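Local coordinates for protein 3',5'-cyclic-nucleotide phosphodiesterase 1 (Saccharomyces cerevisiae, PDB 4OJV) that is a two-zinc enzyme of the class-II phosphodiesterase family, belonging to the metallo-hydrolase clan, at residues 225-230 with 240-245; 143-148 with 181-186; 300-305 with 349-354; 65-70 with 335-340. One frame throughout, in Å; residues are numbered along the deposited sequence.

Interaction 1: residues 225-230 with 240-245. With ZN (zinc ion), chain D; ZN (zinc ion), chain E.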
# COMPACT_ATOMS: atom_id res chain seq x y z
N SER A 225 -15.49 12.30 -7.68
CA SER A 225 -14.90 11.10 -8.23
C SER A 225 -15.24 11.04 -9.72
O SER A 225 -15.76 12.02 -10.28
CB SER A 225 -15.41 9.89 -7.45
OG SER A 225 -14.81 8.67 -7.86
N THR A 226 -14.91 9.92 -10.38
CA THR A 226 -15.05 9.82 -11.82
C THR A 226 -15.55 8.43 -12.18
O THR A 226 -15.14 7.44 -11.57
CB THR A 226 -13.68 10.02 -12.51
OG1 THR A 226 -12.99 11.12 -11.92
CG2 THR A 226 -13.82 10.25 -14.02
N PHE A 227 -16.43 8.38 -13.19
CA PHE A 227 -16.76 7.15 -13.89
C PHE A 227 -16.11 7.23 -15.27
O PHE A 227 -16.17 8.27 -15.93
CB PHE A 227 -18.27 7.06 -14.11
CG PHE A 227 -19.09 6.63 -12.90
CD1 PHE A 227 -18.56 6.52 -11.61
CD2 PHE A 227 -20.44 6.35 -13.08
CE1 PHE A 227 -19.36 6.12 -10.55
CE2 PHE A 227 -21.24 5.96 -12.03
CZ PHE A 227 -20.71 5.84 -10.76
N TYR A 228 -15.49 6.13 -15.70
CA TYR A 228 -14.91 6.06 -17.04
C TYR A 228 -15.64 5.06 -17.91
O TYR A 228 -15.81 3.90 -17.53
CB TYR A 228 -13.45 5.62 -16.94
CG TYR A 228 -12.50 6.66 -16.41
CD1 TYR A 228 -12.06 7.70 -17.22
CD2 TYR A 228 -12.02 6.59 -15.10
CE1 TYR A 228 -11.17 8.65 -16.75
CE2 TYR A 228 -11.13 7.54 -14.62
CZ TYR A 228 -10.71 8.57 -15.45
OH TYR A 228 -9.83 9.54 -15.01
N ILE A 229 -16.06 5.52 -19.09
CA ILE A 229 -16.52 4.61 -20.14
C ILE A 229 -15.36 4.33 -21.09
O ILE A 229 -14.73 5.27 -21.58
CB ILE A 229 -17.70 5.20 -20.96
CG1 ILE A 229 -18.83 5.65 -20.03
CG2 ILE A 229 -18.18 4.18 -22.00
CD1 ILE A 229 -19.98 6.35 -20.73
N PHE A 230 -15.09 3.06 -21.34
CA PHE A 230 -14.16 2.65 -22.39
C PHE A 230 -14.95 1.98 -23.49
O PHE A 230 -15.67 1.02 -23.23
CB PHE A 230 -13.06 1.72 -21.85
CG PHE A 230 -12.16 2.38 -20.85
CD1 PHE A 230 -12.48 2.37 -19.49
CD2 PHE A 230 -11.02 3.06 -21.27
CE1 PHE A 230 -11.65 3.00 -18.57
CE2 PHE A 230 -10.19 3.69 -20.35
CZ PHE A 230 -10.52 3.66 -19.01
N ILE A 240 -17.83 0.06 -18.26
CA ILE A 240 -17.85 1.22 -17.37
C ILE A 240 -17.05 0.84 -16.14
O ILE A 240 -17.31 -0.18 -15.52
CB ILE A 240 -19.29 1.60 -16.97
CG1 ILE A 240 -20.10 2.01 -18.20
CG2 ILE A 240 -19.29 2.71 -15.91
CD1 ILE A 240 -21.60 2.15 -17.95
N VAL A 241 -16.05 1.66 -15.80
CA VAL A 241 -15.20 1.38 -14.66
C VAL A 241 -15.28 2.59 -13.74
O VAL A 241 -14.91 3.70 -14.14
CB VAL A 241 -13.74 1.06 -15.07
CG1 VAL A 241 -12.94 0.60 -13.86
CG2 VAL A 241 -13.69 -0.01 -16.16
N CYS A 242 -15.73 2.37 -12.51
CA CYS A 242 -16.15 3.47 -11.63
C CYS A 242 -15.20 3.75 -10.48
O CYS A 242 -14.63 2.84 -9.87
CB CYS A 242 -17.52 3.15 -11.02
SG CYS A 242 -18.83 2.84 -12.22
N GLY A 243 -15.06 5.03 -10.16
CA GLY A 243 -14.50 5.42 -8.87
C GLY A 243 -15.55 5.40 -7.77
O GLY A 243 -16.75 5.25 -8.06
N ASP A 244 -15.09 5.58 -6.53
CA ASP A 244 -15.96 5.59 -5.35
C ASP A 244 -17.08 6.61 -5.59
O ASP A 244 -16.85 7.64 -6.23
CB ASP A 244 -15.22 6.00 -4.05
CG ASP A 244 -13.95 5.15 -3.72
OD1 ASP A 244 -13.75 4.17 -4.50
OD2 ASP A 244 -13.17 5.55 -2.70
N VAL A 245 -18.27 6.33 -5.08
CA VAL A 245 -19.43 7.15 -5.41
C VAL A 245 -20.53 6.98 -4.37
O VAL A 245 -20.66 5.92 -3.75
CB VAL A 245 -19.95 6.80 -6.84
CG1 VAL A 245 -20.47 5.36 -6.89
CG2 VAL A 245 -21.02 7.78 -7.31
ZN ZN D . -12.38 7.46 -1.90
ZN ZN E . -11.62 4.23 -2.16
O HOH W 1 -11.11 6.08 -1.54
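The beta hairpin of strands 222-232 and 238-242 brings Phe227 against Cys242, and its second strand runs on into the zinc ligand Asp244. Cys242 SG sits over the middle of one face of the Phe227 ring, 3.6 Å from the centroid and 6° off the normal, a sulfur-aromatic contact. The chi1 of Phe227 (-79°) puts CG anti to the carbonyl carbon, and the ring ends up against the partner strand, with CE1 3.5 Å from Cys242 CB. Val245 meets the CE1-CZ side of the same ring at about a right angle, its CG1 lying in the ring plane at the edge. Phe260 of helix 256-267 makes an edge-to-face contact with Phe227, marking this as the helix-covered face of the mixed sheet, in keeping with the layered alpha/beta architecture of the metallo-hydrolase clan. Tyr228 and Val241, on the other face, are a hydrogen-bonded antiparallel pair: Tyr228 N to Val241 O is 2.9 Å, Val241 N to Tyr228 O 2.8 Å. Past the strand end, Gly243 N still donates to Thr226 O at 2.8 Å. Thr226 OG1 and Tyr228 OH are bonded to the carbonyls of Thr127 and Ile126, just ahead of the zinc ligand His128. A weak bond of 2.8 Å joins Ser225 OG to Asp244 O. The carboxylate of Asp244 bridges both zinc ions through one oxygen, OD2, at 2.2 Å from the zinc of chain D and 2.1 Å from that of chain E; water 1 bridges them too, and His128, His130 and His213 also bind one zinc, Asp132, His133 and His326 the other.

Interaction 2: residues 143-148 with 181-186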
# COMPACT_ATOMS: atom_id res chain seq x y z
N SER A 143 10.24 2.86 -10.82
CA SER A 143 10.58 1.82 -11.81
C SER A 143 10.78 2.40 -13.20
O SER A 143 11.50 1.81 -14.01
CB SER A 143 9.51 0.73 -11.85
OG SER A 143 8.28 1.22 -12.36
N ILE A 144 10.15 3.53 -13.49
CA ILE A 144 10.26 4.16 -14.80
C ILE A 144 11.71 4.53 -15.14
O ILE A 144 12.06 4.66 -16.31
CB ILE A 144 9.32 5.39 -14.91
CG1 ILE A 144 7.86 4.97 -14.77
CG2 ILE A 144 9.50 6.09 -16.24
CD1 ILE A 144 6.93 6.06 -14.26
N TYR A 145 12.57 4.68 -14.12
CA TYR A 145 13.97 5.09 -14.32
C TYR A 145 14.98 3.96 -14.37
O TYR A 145 16.19 4.21 -14.31
CB TYR A 145 14.39 6.06 -13.23
CG TYR A 145 13.54 7.28 -13.19
CD1 TYR A 145 13.54 8.19 -14.25
CD2 TYR A 145 12.73 7.54 -12.10
CE1 TYR A 145 12.75 9.32 -14.22
CE2 TYR A 145 11.93 8.67 -12.06
CZ TYR A 145 11.95 9.56 -13.12
OH TYR A 145 11.16 10.68 -13.08
N GLU A 146 14.49 2.73 -14.48
CA GLU A 146 15.38 1.58 -14.58
C GLU A 146 16.23 1.50 -15.86
O GLU A 146 17.23 0.77 -15.89
CB GLU A 146 14.59 0.28 -14.40
CG GLU A 146 14.42 -0.11 -12.94
CD GLU A 146 15.74 -0.39 -12.24
OE1 GLU A 146 16.74 -0.74 -12.91
OE2 GLU A 146 15.78 -0.27 -11.00
N GLN A 147 15.86 2.26 -16.89
CA GLN A 147 16.54 2.17 -18.19
C GLN A 147 16.56 3.49 -18.96
O GLN A 147 15.71 4.36 -18.75
CB GLN A 147 15.92 1.05 -19.06
CG GLN A 147 14.44 1.20 -19.35
CD GLN A 147 13.56 0.90 -18.15
OE1 GLN A 147 13.55 -0.22 -17.64
NE2 GLN A 147 12.82 1.90 -17.70
N GLU A 148 17.53 3.63 -19.86
CA GLU A 148 17.69 4.83 -20.68
C GLU A 148 16.63 4.90 -21.77
O GLU A 148 15.85 5.86 -21.83
CB GLU A 148 19.10 4.89 -21.28
CG GLU A 148 19.56 6.30 -21.65
CD GLU A 148 20.96 6.32 -22.24
OE1 GLU A 148 21.16 5.75 -23.34
OE2 GLU A 148 21.86 6.93 -21.62
N GLU A 181 11.12 16.06 -13.53
CA GLU A 181 12.34 15.51 -14.12
C GLU A 181 12.29 15.72 -15.64
O GLU A 181 11.26 15.49 -16.27
CB GLU A 181 12.53 14.03 -13.74
CG GLU A 181 13.71 13.31 -14.40
CD GLU A 181 15.05 13.68 -13.80
OE1 GLU A 181 15.48 14.84 -13.92
OE2 GLU A 181 15.70 12.78 -13.21
N ARG A 182 13.39 16.20 -16.21
CA ARG A 182 13.40 16.71 -17.59
C ARG A 182 13.05 15.69 -18.68
O ARG A 182 12.62 16.08 -19.75
CB ARG A 182 14.76 17.34 -17.90
CG ARG A 182 15.79 16.29 -18.32
CD ARG A 182 17.19 16.83 -18.46
NE ARG A 182 17.29 17.84 -19.49
CZ ARG A 182 18.44 18.43 -19.78
NH1 ARG A 182 19.53 18.08 -19.12
NH2 ARG A 182 18.49 19.36 -20.72
N SER A 183 13.25 14.40 -18.40
CA SER A 183 12.95 13.37 -19.39
C SER A 183 11.45 13.15 -19.58
O SER A 183 11.04 12.50 -20.55
CB SER A 183 13.65 12.05 -19.06
OG SER A 183 13.21 11.52 -17.82
N ARG A 184 10.65 13.70 -18.67
CA ARG A 184 9.18 13.63 -18.75
C ARG A 184 8.68 12.19 -18.89
O ARG A 184 7.73 11.92 -19.63
CB ARG A 184 8.62 14.55 -19.86
CG ARG A 184 9.06 16.01 -19.76
CD ARG A 184 8.56 16.68 -18.49
NE ARG A 184 9.13 18.02 -18.28
CZ ARG A 184 8.51 19.16 -18.58
NH1 ARG A 184 7.30 19.16 -19.12
NH2 ARG A 184 9.12 20.32 -18.35
N LYS A 185 9.33 11.29 -18.17
CA LYS A 185 8.96 9.87 -18.17
C LYS A 185 7.68 9.61 -17.38
O LYS A 185 7.06 8.56 -17.54
CB LYS A 185 10.11 9.02 -17.63
CG LYS A 185 11.37 8.97 -18.50
CD LYS A 185 12.38 7.97 -17.96
CE LYS A 185 13.80 8.27 -18.43
NZ LYS A 185 14.77 7.20 -18.03
N LEU A 186 7.30 10.56 -16.52
CA LEU A 186 6.00 10.54 -15.84
C LEU A 186 5.32 11.87 -16.10
O LEU A 186 5.89 12.92 -15.80
CB LEU A 186 6.15 10.31 -14.34
CG LEU A 186 4.84 10.06 -13.58
CD1 LEU A 186 4.14 8.79 -14.06
CD2 LEU A 186 5.08 10.00 -12.09
O HOH W 2 11.07 11.79 -15.74
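Lys185 packs alongside Ile144, the two side chains running opposite ways, with Lys185 CB 3.3 Å from Ile144 CG2, a close carbon-carbon approach. The first torsion of Lys185 (-67°) turns CG away from its carbonyl carbon, and beyond CG the chain is extended. Its CD passes Tyr145 CD1 at 3.9 Å, and its NZ ends 3.1 Å from Gln147 O in a weak hydrogen bond. Ile144 CD1 meets Leu186 CD1 at 3.9 Å, the two side chains crossing at about a right angle where Leu186 starts strand 186-190, an edge strand of its sheet within the chain. Tyr145 reaches over to the beta turn of residues 181-184, and its OH comes 3.7 Å from Glu181 CB. Glu181 is bent at chi2 (76°), which swings CD aside, and its carboxylate stands steeply to the ring, the planes 80° apart. Water 2 lies in the plane of the Tyr145 ring at its edge, 2.9 Å from Tyr145 OH; it also bonds Ser183 OG and accepts from Lys185 N. In the same loop, Glu146 forms a salt bridge with Lys287 of the second subunit. Aliphatic carbon, the Tyr145 ring and one water carry most of this loop-to-loop contact; the lysine charge meets a backbone carbonyl through a weak bond, so probably adds a modest electrostatic term.

Interaction 3: residues 300-305 with 349-354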
# COMPACT_ATOMS: atom_id res chain seq x y z
N LEU A 300 -27.04 1.17 -4.47
CA LEU A 300 -26.57 0.66 -5.75
C LEU A 300 -27.75 0.14 -6.59
O LEU A 300 -27.86 0.44 -7.78
CB LEU A 300 -25.50 -0.43 -5.57
CG LEU A 300 -25.02 -1.08 -6.88
CD1 LEU A 300 -24.54 -0.07 -7.91
CD2 LEU A 300 -23.92 -2.10 -6.62
N ILE A 301 -28.64 -0.64 -5.98
CA ILE A 301 -29.81 -1.12 -6.71
C ILE A 301 -30.69 0.04 -7.19
O ILE A 301 -31.22 -0.01 -8.30
CB ILE A 301 -30.60 -2.18 -5.89
CG1 ILE A 301 -29.81 -3.49 -5.77
CG2 ILE A 301 -31.99 -2.45 -6.50
CD1 ILE A 301 -29.60 -4.25 -7.07
N ASN A 302 -30.81 1.10 -6.39
CA ASN A 302 -31.57 2.27 -6.84
C ASN A 302 -30.96 2.90 -8.09
O ASN A 302 -31.69 3.31 -9.01
CB ASN A 302 -31.69 3.33 -5.74
CG ASN A 302 -32.68 2.95 -4.66
OD1 ASN A 302 -33.43 1.98 -4.79
ND2 ASN A 302 -32.70 3.72 -3.58
N GLU A 303 -29.64 2.98 -8.14
CA GLU A 303 -28.95 3.50 -9.32
C GLU A 303 -29.17 2.61 -10.54
O GLU A 303 -29.48 3.12 -11.63
CB GLU A 303 -27.45 3.71 -9.05
CG GLU A 303 -27.15 4.80 -8.02
CD GLU A 303 -27.79 6.15 -8.37
OE1 GLU A 303 -27.85 6.50 -9.56
OE2 GLU A 303 -28.23 6.86 -7.43
N LEU A 304 -29.04 1.30 -10.36
CA LEU A 304 -29.29 0.36 -11.45
C LEU A 304 -30.75 0.40 -11.91
O LEU A 304 -31.03 0.28 -13.10
CB LEU A 304 -28.85 -1.04 -11.06
CG LEU A 304 -27.35 -1.23 -10.81
CD1 LEU A 304 -27.10 -2.60 -10.21
CD2 LEU A 304 -26.55 -1.04 -12.09
N SER A 305 -31.67 0.62 -10.96
CA SER A 305 -33.09 0.78 -11.29
C SER A 305 -33.29 2.02 -12.17
O SER A 305 -34.09 2.00 -13.12
CB SER A 305 -33.90 0.90 -10.01
OG SER A 305 -34.00 -0.36 -9.35
N GLU A 349 -33.97 -8.92 -7.57
CA GLU A 349 -35.14 -9.78 -7.79
C GLU A 349 -36.42 -9.08 -7.35
O GLU A 349 -37.43 -9.14 -8.05
CB GLU A 349 -34.98 -11.12 -7.06
CG GLU A 349 -36.08 -12.14 -7.35
CD GLU A 349 -35.80 -12.96 -8.59
OE1 GLU A 349 -34.87 -13.81 -8.55
OE2 GLU A 349 -36.51 -12.78 -9.60
N GLU A 350 -36.37 -8.41 -6.20
CA GLU A 350 -37.51 -7.67 -5.65
C GLU A 350 -37.92 -6.51 -6.56
O GLU A 350 -39.11 -6.22 -6.72
CB GLU A 350 -37.17 -7.17 -4.24
CG GLU A 350 -38.25 -6.37 -3.53
CD GLU A 350 -37.87 -6.05 -2.10
OE1 GLU A 350 -38.06 -6.92 -1.23
OE2 GLU A 350 -37.39 -4.93 -1.85
N ARG A 351 -36.92 -5.88 -7.17
CA ARG A 351 -37.12 -4.75 -8.09
C ARG A 351 -37.34 -5.18 -9.54
O ARG A 351 -37.44 -4.32 -10.43
CB ARG A 351 -35.94 -3.78 -8.02
CG ARG A 351 -35.79 -3.02 -6.72
CD ARG A 351 -36.75 -1.84 -6.63
NE ARG A 351 -36.57 -1.10 -5.39
CZ ARG A 351 -35.72 -0.08 -5.24
NH1 ARG A 351 -34.96 0.32 -6.25
NH2 ARG A 351 -35.64 0.53 -4.06
N ASN A 352 -37.41 -6.49 -9.78
CA ASN A 352 -37.60 -7.06 -11.12
C ASN A 352 -36.68 -6.45 -12.18
O ASN A 352 -37.13 -5.91 -13.18
CB ASN A 352 -39.08 -6.97 -11.57
CG ASN A 352 -40.00 -7.85 -10.73
OD1 ASN A 352 -40.16 -7.63 -9.53
ND2 ASN A 352 -40.63 -8.82 -11.38
N LEU A 353 -35.37 -6.55 -11.96
CA LEU A 353 -34.38 -6.01 -12.90
C LEU A 353 -33.98 -7.02 -13.99
O LEU A 353 -33.08 -6.76 -14.79
CB LEU A 353 -33.14 -5.48 -12.16
CG LEU A 353 -33.38 -4.31 -11.20
CD1 LEU A 353 -32.09 -3.95 -10.49
CD2 LEU A 353 -33.93 -3.08 -11.93
N GLY A 354 -34.66 -8.16 -14.02
CA GLY A 354 -34.39 -9.16 -15.05
C GLY A 354 -33.14 -9.98 -14.78
O GLY A 354 -32.70 -10.11 -13.63
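Arg351 lies obliquely over Ile301, its CG 3.8 Å from Ile301 CG2. A bend at chi2 (-79°) turns CD aside, and the guanidinium continues to the end of Asn302. There NH1 and NH2 both donate to a single acceptor through bent bonds: Asn302 OD1 is 2.7 Å from Arg351 NH1 and equally 2.7 Å from Arg351 NH2. Amide and guanidinium are nearly coplanar, 9° apart, which lets the one oxygen take both N-H groups in its carbonyl plane. NH1 also reaches Ser305 OG, a weak bond of 3.3 Å at the edge of the guanidinium. The serine hydroxyl is turned back onto its own helix, donating to Ile301 O at 3.0 Å from 41° above the carbonyl plane; that carbonyl also takes the regular helical bond from Ser305 N. The contact sets the N-terminal half of helix 297-311 against the C-terminal end of helix 336-350, where a Schellman motif with Asn352 at positive phi ends the helix. Leu353 follows this turn and points back at the first helix. Its CD1 approaches Ile301 CD1 at 4.2 Å and also faces Leu304 CB, while its CD2 lies 3.7 Å from Ser305 OG. Ile301 also packs on Leu344, Leu347 and Ala348 of helix 336-350, and the backbone of Leu353 is hydrogen-bonded to Leu317 in the segment between helix 297-311 and strand 321-325.

Interaction 4: residues 65-70 with 335-340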
# COMPACT_ATOMS: atom_id res chain seq x y z
N VAL A 65 -10.25 -18.68 -2.50
CA VAL A 65 -9.74 -17.30 -2.47
C VAL A 65 -9.67 -16.79 -1.02
O VAL A 65 -10.41 -17.26 -0.16
CB VAL A 65 -10.57 -16.33 -3.34
CG1 VAL A 65 -10.59 -16.78 -4.80
CG2 VAL A 65 -12.00 -16.19 -2.82
N PRO A 66 -8.78 -15.82 -0.74
CA PRO A 66 -8.73 -15.31 0.63
C PRO A 66 -10.05 -14.69 1.09
O PRO A 66 -10.77 -14.09 0.27
CB PRO A 66 -7.65 -14.23 0.56
CG PRO A 66 -6.78 -14.65 -0.58
CD PRO A 66 -7.73 -15.24 -1.59
N SER A 67 -10.37 -14.86 2.38
CA SER A 67 -11.59 -14.30 2.96
C SER A 67 -11.32 -13.72 4.35
O SER A 67 -11.41 -12.51 4.55
CB SER A 67 -12.68 -15.37 3.02
OG SER A 67 -13.82 -14.89 3.71
N PHE A 68 -10.99 -14.60 5.31
CA PHE A 68 -10.61 -14.24 6.69
C PHE A 68 -11.79 -14.03 7.64
O PHE A 68 -11.64 -13.45 8.72
CB PHE A 68 -9.59 -13.09 6.75
CG PHE A 68 -8.37 -13.34 5.90
CD1 PHE A 68 -7.51 -14.40 6.18
CD2 PHE A 68 -8.10 -12.53 4.81
CE1 PHE A 68 -6.39 -14.64 5.39
CE2 PHE A 68 -6.97 -12.75 4.02
CZ PHE A 68 -6.12 -13.81 4.32
N TYR A 69 -12.96 -14.54 7.26
CA TYR A 69 -14.14 -14.45 8.10
C TYR A 69 -14.51 -15.85 8.59
O TYR A 69 -13.74 -16.45 9.33
CB TYR A 69 -15.28 -13.74 7.37
CG TYR A 69 -14.95 -12.28 7.08
CD1 TYR A 69 -14.18 -11.92 5.97
CD2 TYR A 69 -15.39 -11.27 7.93
CE1 TYR A 69 -13.86 -10.59 5.70
CE2 TYR A 69 -15.07 -9.93 7.68
CZ TYR A 69 -14.31 -9.61 6.56
OH TYR A 69 -14.01 -8.27 6.30
N GLU A 70 -15.65 -16.39 8.19
CA GLU A 70 -16.01 -17.76 8.59
C GLU A 70 -14.87 -18.74 8.27
O GLU A 70 -14.61 -19.66 9.06
CB GLU A 70 -17.33 -18.18 7.95
CG GLU A 70 -18.51 -17.42 8.53
CD GLU A 70 -19.77 -17.56 7.71
OE1 GLU A 70 -19.72 -17.36 6.48
OE2 GLU A 70 -20.82 -17.87 8.31
N ASP A 335 -18.13 -12.74 5.77
CA ASP A 335 -17.47 -11.95 4.74
C ASP A 335 -18.48 -10.99 4.12
O ASP A 335 -19.50 -11.42 3.57
CB ASP A 335 -16.90 -12.92 3.70
CG ASP A 335 -15.95 -12.28 2.70
OD1 ASP A 335 -16.19 -11.14 2.23
OD2 ASP A 335 -14.95 -12.96 2.36
N PRO A 336 -18.22 -9.67 4.20
CA PRO A 336 -19.21 -8.72 3.70
C PRO A 336 -19.41 -8.81 2.20
O PRO A 336 -20.45 -8.41 1.71
CB PRO A 336 -18.63 -7.35 4.08
CG PRO A 336 -17.17 -7.59 4.22
CD PRO A 336 -17.06 -8.98 4.80
N ARG A 337 -18.44 -9.36 1.46
CA ARG A 337 -18.65 -9.55 0.03
C ARG A 337 -19.79 -10.54 -0.22
O ARG A 337 -20.57 -10.36 -1.16
CB ARG A 337 -17.37 -10.05 -0.63
CG ARG A 337 -16.25 -9.02 -0.57
CD ARG A 337 -14.92 -9.58 -1.04
NE ARG A 337 -14.48 -10.70 -0.21
CZ ARG A 337 -13.43 -11.46 -0.49
NH1 ARG A 337 -12.70 -11.21 -1.58
NH2 ARG A 337 -13.12 -12.48 0.30
N LEU A 338 -19.89 -11.56 0.62
CA LEU A 338 -20.96 -12.55 0.50
C LEU A 338 -22.29 -11.93 0.92
O LEU A 338 -23.31 -12.12 0.25
CB LEU A 338 -20.64 -13.81 1.30
CG LEU A 338 -19.39 -14.58 0.85
CD1 LEU A 338 -19.08 -15.75 1.78
CD2 LEU A 338 -19.52 -15.04 -0.59
N THR A 339 -22.29 -11.20 2.04
CA THR A 339 -23.50 -10.51 2.49
C THR A 339 -24.03 -9.56 1.42
O THR A 339 -25.21 -9.58 1.07
CB THR A 339 -23.20 -9.73 3.79
OG1 THR A 339 -22.74 -10.65 4.78
CG2 THR A 339 -24.43 -8.97 4.28
N ILE A 340 -23.13 -8.73 0.88
CA ILE A 340 -23.49 -7.76 -0.15
C ILE A 340 -24.01 -8.43 -1.42
O ILE A 340 -25.01 -7.99 -1.99
CB ILE A 340 -22.28 -6.83 -0.44
CG1 ILE A 340 -22.14 -5.82 0.71
CG2 ILE A 340 -22.40 -6.14 -1.79
CD1 ILE A 340 -20.75 -5.20 0.82
O HOH W 3 -10.47 -12.91 -2.25
O HOH W 4 -17.76 -15.56 5.81
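Asp335 OD2 is gripped by two donors, Ser67 OG at 2.6 Å and Arg337 NH2 at 2.8 Å. The serine comes from the anti side, 18° out of the carboxylate plane, whereas the arginine uses the syn lone pair. Asp335 OD1 is doubly held as well, accepting from Arg337 N at 3.0 Å and, on its syn lone pair, from Arg337 NE at 3.0 Å. The result is a side-on salt bridge, flat in the guanidinium plane, combined with an N-cap bond at the start of helix 336-350; four donor bonds, two of them from the cationic guanidinium, would probably stabilise the ionised carboxylate. A bend at chi3 of Arg337 (-61°) sets NE to face OD1. NH2 then donates a second time, to a lone pair of Pro66 O at 2.8 Å, and water 3 joins the same carbonyl to Arg337 NH1. Tyr69 covers the helix start from the loop after strand 64-66: one face of its ring carries Asp335 CA and Pro336 CD, each 3.7 Å from the centroid in a CH-pi contact. Water 4 accepts from Asp335 N at 2.8 Å and also bonds Glu70 N and OE1. A molecule of MPD, probably from the crystallisation liquor, is hydrogen-bonded to Ser67 O and Tyr69 OH. The contact thus fixes the segment leaving strand 64-66, which pairs with strand 73-75 (Val65 with Glu74 through the backbone), to the first turn of helix 336-350, beside helices 44-53 and 110-119 of the second subunit, whose Arg48 and Met111 pack on Phe68 and Tyr69.

Overall arrangement
From the N terminus, the first segment met is 65-70, which waits until 335-340 for its partner; interaction 4 thus spans most of the chain. Within that span, interaction 2 closes a loop between 143-148 and 181-186 around strand 153-157 and helix 159-169, and interaction 1 then closes the short hairpin 225-230 with 240-245 next to the zinc ions. Interaction 3 opens at 300-305, before 335-340, and closes at 349-354, after it, so it crosses interaction 4; the two use opposite ends of helix 336-350. Interactions 2 and 3 lie on opposite sides of the chain's centre, with centres about 47 Å apart, whereas interaction 1 is near the middle.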